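Local coordinates for Tat-secreted protein Rv2525c (Mycobacterium tuberculosis, PDB 4PMQ), which may act as a peptidoglycan hydrolase with glycosidase activity and shows esterase activity toward p-nitrophenyl esters in vitro, at residues A52-L55 against S56-L60; N112-Y115 against E116-K119; Y141-S144 against K145-D148. All blocks are in the same frame, centred on the assembly; numbering follows the deposited sequence. Where two conformers were deposited one is given.

Contact 1. Residues A52-L55 against S56-L60; sequences ARDL and SGNGL
D54 and N58 meet one turn apart where helix 49-57 runs out into a Schellman motif, the turn that returns the chain to strand 61-66 in a beta-alpha-beta unit of this TIM-barrel-like domain. The carboxylate of D54 and the amide of N58 stand almost perpendicular, their planes 89° apart. N58 does not use its ND2 on the carboxylate: OD1 of D54 is near, but the angle is poor, and ND2 instead donates to the backbone O of D54 at 2.8 Å, with that oxygen lying close to the amide plane. CG of N58 sits beside its own backbone N (chi1 -78°), which folds the side chain back over the last turn. The carboxylate is held by its second oxygen: OD2 accepts from A17 N, at the start of helix 17-22. L55 and L60 cross at about a right angle, CD2 of L55 touching CD1 of L60 at 3.8 Å, and both lie against I20. G59, at positive phi, is the C-prime residue, its N bonded to S56 O at 3.0 Å. L55 O takes two donors from opposite faces of its carbonyl plane: N58 N at 3.1 Å, well above the plane, and L60 N at 2.9 Å.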
loop_
_atom_site.group_PDB
_atom_site.type_symbol
_atom_site.label_atom_id
_atom_site.label_comp_id
_atom_site.label_asym_id
_atom_site.label_seq_id
_atom_site.Cartn_x
_atom_site.Cartn_y
_atom_site.Cartn_z
ATOM N N ALA A 52 10.579 3.934 -11.090
ATOM C CA ALA A 52 11.254 4.140 -9.796
ATOM C C ALA A 52 12.468 5.075 -9.969
ATOM O O ALA A 52 12.687 5.986 -9.160
ATOM C CB ALA A 52 11.717 2.801 -9.240
ATOM N N ARG A 53 13.208 4.895 -11.069
ATOM C CA ARG A 53 14.385 5.732 -11.333
ATOM C C ARG A 53 13.969 7.194 -11.631
ATOM O O ARG A 53 14.627 8.138 -11.170
ATOM C CB ARG A 53 15.202 5.130 -12.473
ATOM C CG ARG A 53 15.978 3.903 -11.999
ATOM C CD ARG A 53 17.042 3.457 -13.000
ATOM N NE ARG A 53 18.017 4.520 -13.270
ATOM C CZ ARG A 53 19.095 4.764 -12.529
ATOM N NH1 ARG A 53 19.367 4.012 -11.469
ATOM N NH2 ARG A 53 19.919 5.749 -12.854
ATOM N N ASP A 54 12.810 7.361 -12.269
ATOM C CA ASP A 54 12.256 8.686 -12.595
ATOM C C ASP A 54 11.834 9.393 -11.310
ATOM O O ASP A 54 12.191 10.567 -11.101
ATOM C CB ASP A 54 11.066 8.549 -13.556
ATOM C CG ASP A 54 10.456 9.882 -13.980
ATOM O OD1 ASP A 54 11.201 10.878 -14.066
ATOM O OD2 ASP A 54 9.239 9.923 -14.226
ATOM N N LEU A 55 11.099 8.672 -10.436
ATOM C CA LEU A 55 10.665 9.250 -9.152
ATOM C C LEU A 55 11.871 9.659 -8.287
ATOM O O LEU A 55 11.961 10.821 -7.874
ATOM C CB LEU A 55 9.781 8.257 -8.368
ATOM C CG LEU A 55 8.437 7.941 -9.006
ATOM C CD1 LEU A 55 7.764 6.743 -8.353
ATOM C CD2 LEU A 55 7.523 9.130 -8.900
ATOM N N SER A 56 12.794 8.715 -8.011
ATOM C CA SER A 56 13.982 8.989 -7.195
ATOM C C SER A 56 14.824 10.111 -7.807
ATOM O O SER A 56 15.349 10.971 -7.084
ATOM C CB SER A 56 14.832 7.734 -7.032
ATOM O OG SER A 56 14.179 6.771 -6.225
ATOM N N GLY A 57 14.930 10.110 -9.142
ATOM C CA GLY A 57 15.691 11.116 -9.890
ATOM C C GLY A 57 15.218 12.544 -9.669
ATOM O O GLY A 57 16.019 13.485 -9.684
ATOM N N ASN A 58 13.911 12.711 -9.431
ATOM C CA ASN A 58 13.271 13.997 -9.202
ATOM C C ASN A 58 13.136 14.301 -7.707
ATOM O O ASN A 58 12.374 15.204 -7.334
ATOM C CB ASN A 58 11.899 14.026 -9.891
ATOM C CG ASN A 58 12.023 14.254 -11.373
ATOM O OD1 ASN A 58 11.905 15.386 -11.849
ATOM N ND2 ASN A 58 12.346 13.200 -12.126
ATOM N N GLY A 59 13.878 13.544 -6.876
ATOM C CA GLY A 59 13.919 13.712 -5.424
ATOM C C GLY A 59 12.628 13.292 -4.746
ATOM O O GLY A 59 12.331 13.762 -3.641
ATOM N N LEU A 60 11.837 12.433 -5.414
ATOM C CA LEU A 60 10.553 12.006 -4.842
ATOM C C LEU A 60 10.700 10.722 -4.018
ATOM O O LEU A 60 11.571 9.888 -4.316
ATOM C CB LEU A 60 9.477 11.819 -5.928
ATOM C CG LEU A 60 9.056 13.075 -6.677
ATOM C CD1 LEU A 60 8.128 12.719 -7.832
ATOM C CD2 LEU A 60 8.323 14.069 -5.740
#

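Contact 2. Residues N112-Y115 against E116-K119; sequences NPSY and EQYK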
loop_
_atom_site.group_PDB
_atom_site.type_symbol
_atom_site.label_atom_id
_atom_site.label_comp_id
_atom_site.label_asym_id
_atom_site.label_seq_id
_atom_site.Cartn_x
_atom_site.Cartn_y
_atom_site.Cartn_z
ATOM N N ASN A 112 -13.789 -3.586 4.844
ATOM C CA ASN A 112 -14.241 -3.174 6.171
ATOM C C ASN A 112 -14.656 -4.466 6.885
ATOM O O ASN A 112 -15.854 -4.804 6.943
ATOM C CB ASN A 112 -15.397 -2.152 6.055
ATOM C CG ASN A 112 -15.891 -1.731 7.417
ATOM O OD1 ASN A 112 -15.173 -1.906 8.410
ATOM N ND2 ASN A 112 -17.126 -1.189 7.486
ATOM N N PRO A 113 -13.661 -5.243 7.360
ATOM C CA PRO A 113 -13.974 -6.582 7.878
ATOM C C PRO A 113 -14.530 -6.614 9.288
ATOM O O PRO A 113 -14.225 -5.739 10.112
ATOM C CB PRO A 113 -12.597 -7.278 7.865
ATOM C CG PRO A 113 -11.637 -6.155 8.135
ATOM C CD PRO A 113 -12.198 -4.999 7.357
ATOM N N SER A 114 -15.256 -7.708 9.586
ATOM C CA SER A 114 -15.697 -8.032 10.934
ATOM C C SER A 114 -14.522 -8.608 11.720
ATOM O O SER A 114 -13.548 -9.105 11.111
ATOM C CB SER A 114 -16.799 -9.076 10.885
ATOM O OG SER A 114 -16.233 -10.271 10.342
ATOM N N TYR A 115 -14.671 -8.684 13.071
ATOM C CA TYR A 115 -13.643 -9.306 13.902
ATOM C C TYR A 115 -13.479 -10.803 13.501
ATOM O O TYR A 115 -12.357 -11.323 13.478
ATOM C CB TYR A 115 -14.006 -9.158 15.388
ATOM C CG TYR A 115 -12.944 -9.731 16.289
ATOM C CD1 TYR A 115 -11.739 -9.064 16.486
ATOM C CD2 TYR A 115 -13.160 -10.914 16.990
ATOM C CE1 TYR A 115 -10.734 -9.611 17.284
ATOM C CE2 TYR A 115 -12.187 -11.443 17.836
ATOM C CZ TYR A 115 -10.972 -10.791 17.977
ATOM O OH TYR A 115 -10.002 -11.310 18.802
ATOM N N GLU A 116 -14.590 -11.464 13.125
ATOM C CA GLU A 116 -14.522 -12.858 12.682
ATOM C C GLU A 116 -13.633 -12.993 11.431
ATOM O O GLU A 116 -12.827 -13.929 11.357
ATOM C CB GLU A 116 -15.955 -13.367 12.404
ATOM C CG GLU A 116 -16.051 -14.779 11.874
ATOM C CD GLU A 116 -15.884 -14.876 10.367
ATOM O OE1 GLU A 116 -16.398 -13.981 9.658
ATOM O OE2 GLU A 116 -15.267 -15.856 9.887
ATOM N N GLN A 117 -13.775 -12.070 10.454
ATOM C CA GLN A 117 -12.965 -12.124 9.219
ATOM C C GLN A 117 -11.514 -11.846 9.542
ATOM O O GLN A 117 -10.629 -12.515 9.031
ATOM C CB GLN A 117 -13.504 -11.132 8.181
ATOM C CG GLN A 117 -14.828 -11.639 7.601
ATOM C CD GLN A 117 -15.491 -10.577 6.755
ATOM O OE1 GLN A 117 -15.433 -9.373 7.053
ATOM N NE2 GLN A 117 -16.125 -11.012 5.683
ATOM N N TYR A 118 -11.276 -10.897 10.429
ATOM C CA TYR A 118 -9.911 -10.540 10.837
ATOM C C TYR A 118 -9.214 -11.748 11.484
ATOM O O TYR A 118 -8.138 -12.169 11.030
ATOM C CB TYR A 118 -9.970 -9.352 11.808
ATOM C CG TYR A 118 -8.618 -9.117 12.467
ATOM C CD1 TYR A 118 -7.569 -8.515 11.766
ATOM C CD2 TYR A 118 -8.378 -9.527 13.779
ATOM C CE1 TYR A 118 -6.302 -8.360 12.347
ATOM C CE2 TYR A 118 -7.121 -9.383 14.361
ATOM C CZ TYR A 118 -6.079 -8.820 13.632
ATOM O OH TYR A 118 -4.850 -8.650 14.226
ATOM N N LYS A 119 -9.827 -12.312 12.536
ATOM C CA LYS A 119 -9.211 -13.430 13.261
ATOM C C LYS A 119 -9.071 -14.690 12.406
ATOM O O LYS A 119 -8.057 -15.401 12.507
ATOM C CB LYS A 119 -10.011 -13.747 14.530
ATOM C CG LYS A 119 -9.345 -14.753 15.462
ATOM C CD LYS A 119 -8.156 -14.143 16.255
ATOM C CE LYS A 119 -7.149 -15.180 16.717
ATOM N NZ LYS A 119 -7.778 -16.286 17.493
HETATM O O HOH W 1 -18.162 -11.976 9.598
#
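The ring of P113 flanks the side-chain amide of Q117, its CB 3.6 Å from OE1 of Q117, at the capping box that opens helix 115-133, the helix that follows strand 105-108. The same ring also touches I122 further down the helix. S114 is the N-cap. Its OG is held between its own backbone N and carbonyl carbon (chi1 64°), which turns it into the helix start to accept from Q117 N at 3.0 Å. Q117 reciprocates: extended beyond CG, its chain runs back alongside the serine and OE1 accepts from S114 N at 3.0 Å, with the donor tilted 20° from the carbonyl plane. The two bonds thus tie both residues at backbone and side chain. S114 O then receives Y118 N in the first helical bond. Y115 follows, its O taking K119 N in a nearly straight bond (177°), while its CE1 touches CD2 of Y118 at 4.2 Å; W149 packs against both tyrosine rings. OE2 of E116 is taken by N120 ND2 on the next turn. OE1 of E116 accepts a hydrogen bond from a water at 2.7 Å, and that water also lies 2.7 Å from S114 OG.

Contact 3. Residues Y141-S144 against K145-D148; sequences YANS and KTID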
loop_
_atom_site.group_PDB
_atom_site.type_symbol
_atom_site.label_atom_id
_atom_site.label_comp_id
_atom_site.label_asym_id
_atom_site.label_seq_id
_atom_site.Cartn_x
_atom_site.Cartn_y
_atom_site.Cartn_z
ATOM N N TYR A 141 -2.393 -1.833 4.858
ATOM C CA TYR A 141 -3.333 -0.808 4.399
ATOM C C TYR A 141 -4.692 -1.302 4.867
ATOM O O TYR A 141 -5.150 -2.352 4.414
ATOM C CB TYR A 141 -3.278 -0.630 2.863
ATOM C CG TYR A 141 -4.433 0.146 2.257
ATOM C CD1 TYR A 141 -4.497 1.543 2.352
ATOM C CD2 TYR A 141 -5.437 -0.504 1.544
ATOM C CE1 TYR A 141 -5.512 2.264 1.717
ATOM C CE2 TYR A 141 -6.493 0.202 0.966
ATOM C CZ TYR A 141 -6.517 1.585 1.038
ATOM O OH TYR A 141 -7.530 2.256 0.399
ATOM N N ALA A 142 -5.312 -0.605 5.812
ATOM C CA ALA A 142 -6.588 -1.064 6.374
ATOM C C ALA A 142 -7.283 0.106 7.032
ATOM O O ALA A 142 -6.623 1.142 7.239
ATOM C CB ALA A 142 -6.325 -2.160 7.414
ATOM N N ASN A 143 -8.557 -0.079 7.473
ATOM C CA ASN A 143 -9.219 1.000 8.223
ATOM C C ASN A 143 -8.622 1.035 9.666
ATOM O O ASN A 143 -7.793 0.166 10.040
ATOM C CB ASN A 143 -10.732 0.823 8.234
ATOM C CG ASN A 143 -11.193 -0.450 8.905
ATOM O OD1 ASN A 143 -10.597 -0.927 9.892
ATOM N ND2 ASN A 143 -12.337 -0.972 8.483
ATOM N N SER A 144 -8.973 2.066 10.441
ATOM C CA SER A 144 -8.376 2.251 11.764
ATOM C C SER A 144 -8.748 1.150 12.754
ATOM O O SER A 144 -7.932 0.857 13.636
ATOM C CB SER A 144 -8.727 3.624 12.324
ATOM O OG SER A 144 -10.114 3.741 12.526
ATOM N N LYS A 145 -9.943 0.536 12.597
ATOM C CA LYS A 145 -10.375 -0.581 13.446
ATOM C C LYS A 145 -9.453 -1.793 13.238
ATOM O O LYS A 145 -9.042 -2.452 14.210
ATOM C CB LYS A 145 -11.828 -0.957 13.124
ATOM C CG LYS A 145 -12.378 -2.042 14.051
ATOM C CD LYS A 145 -13.883 -2.228 13.887
ATOM C CE LYS A 145 -14.544 -2.882 15.084
ATOM N NZ LYS A 145 -14.220 -2.220 16.382
ATOM N N THR A 146 -9.158 -2.092 11.976
ATOM C CA THR A 146 -8.318 -3.231 11.594
ATOM C C THR A 146 -6.861 -2.965 12.013
ATOM O O THR A 146 -6.168 -3.879 12.493
ATOM C CB THR A 146 -8.487 -3.522 10.084
ATOM O OG1 THR A 146 -9.872 -3.800 9.818
ATOM C CG2 THR A 146 -7.660 -4.754 9.641
ATOM N N ILE A 147 -6.405 -1.713 11.841
ATOM C CA ILE A 147 -5.077 -1.322 12.294
ATOM C C ILE A 147 -4.992 -1.574 13.800
ATOM O O ILE A 147 -4.023 -2.180 14.264
ATOM C CB ILE A 147 -4.761 0.147 11.934
ATOM C CG1 ILE A 147 -4.471 0.272 10.414
ATOM C CG2 ILE A 147 -3.572 0.672 12.755
ATOM C CD1 ILE A 147 -4.478 1.739 9.958
ATOM N N ASP A 148 -6.044 -1.186 14.557
ATOM C CA ASP A 148 -5.955 -1.384 16.008
ATOM C C ASP A 148 -5.869 -2.870 16.373
ATOM O O ASP A 148 -5.086 -3.261 17.254
ATOM C CB ASP A 148 -7.119 -0.731 16.757
ATOM C CG ASP A 148 -6.625 -0.395 18.141
ATOM O OD1 ASP A 148 -5.938 0.639 18.284
ATOM O OD2 ASP A 148 -6.850 -1.211 19.072
HETATM O O HOH W 2 -9.646 -2.755 6.939
#
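OD1 of N143 takes two hydrogen bonds from T146 at the start of helix 144-153, where N143 is the N-cap between strand 138-142 and the helix of a beta-alpha-beta unit. From CB, a chi1 of 62° tucks CG in over the asparagine's backbone, with N on one flank and C on the other, which brings OD1 within bonding distance of the N-H of T146. CG comes within 3.7 Å of T146 OG1, and the two side chains cross at about a right angle. The amide then divides its work. OD1 accepts from T146 N at 2.8 Å, the donor close to the line of the C=O bond at 176°, and also from T146 OG1 at 3.0 Å, which comes from above the carbonyl plane, 43° out of it. On the other branch, ND2 donates to W164 O. The threonine hydroxyl, its proton committed to OD1, accepts in turn from a water that also takes the N-H of N143, closing a small ring of bonds around the cap. Its methyl goes the other way: CG2 packs against CB of A142 at 3.7 Å. Next along, I147 N donates to N143 O in the carbonyl plane, and the isoleucine's CD1 lies 3.5 Å from A142 O. At the far end D148 N reaches S144 O, while the carboxylate turns to H172. Both branches of the buried amide are therefore engaged: two donors and the W164 carbonyl together fix which way round the amide sits, and OD1 gives the first turn an acceptor for an N-H that has no preceding helical carbonyl.

Contacts 2 and 3 are neighbours, their centres 11 Å apart, on the same side of the chain's centre; contact 1 lies on the opposite side, 38 Å from contact 2 and 30 Å from contact 3 between centres. Contact 1 ends a helix, whereas contacts 2 and 3 each begin one, so the three sample both ends of the helices that flank the parallel strands. Contacts 2 and 3 also touch directly: P113 CG packs 3.4 Å from T146 OG1, bringing the two capped helix starts side by side. Strand 138-142, leading into contact 3, carries Y141, whose OH binds a glycerol, probably from the crystallisation liquor.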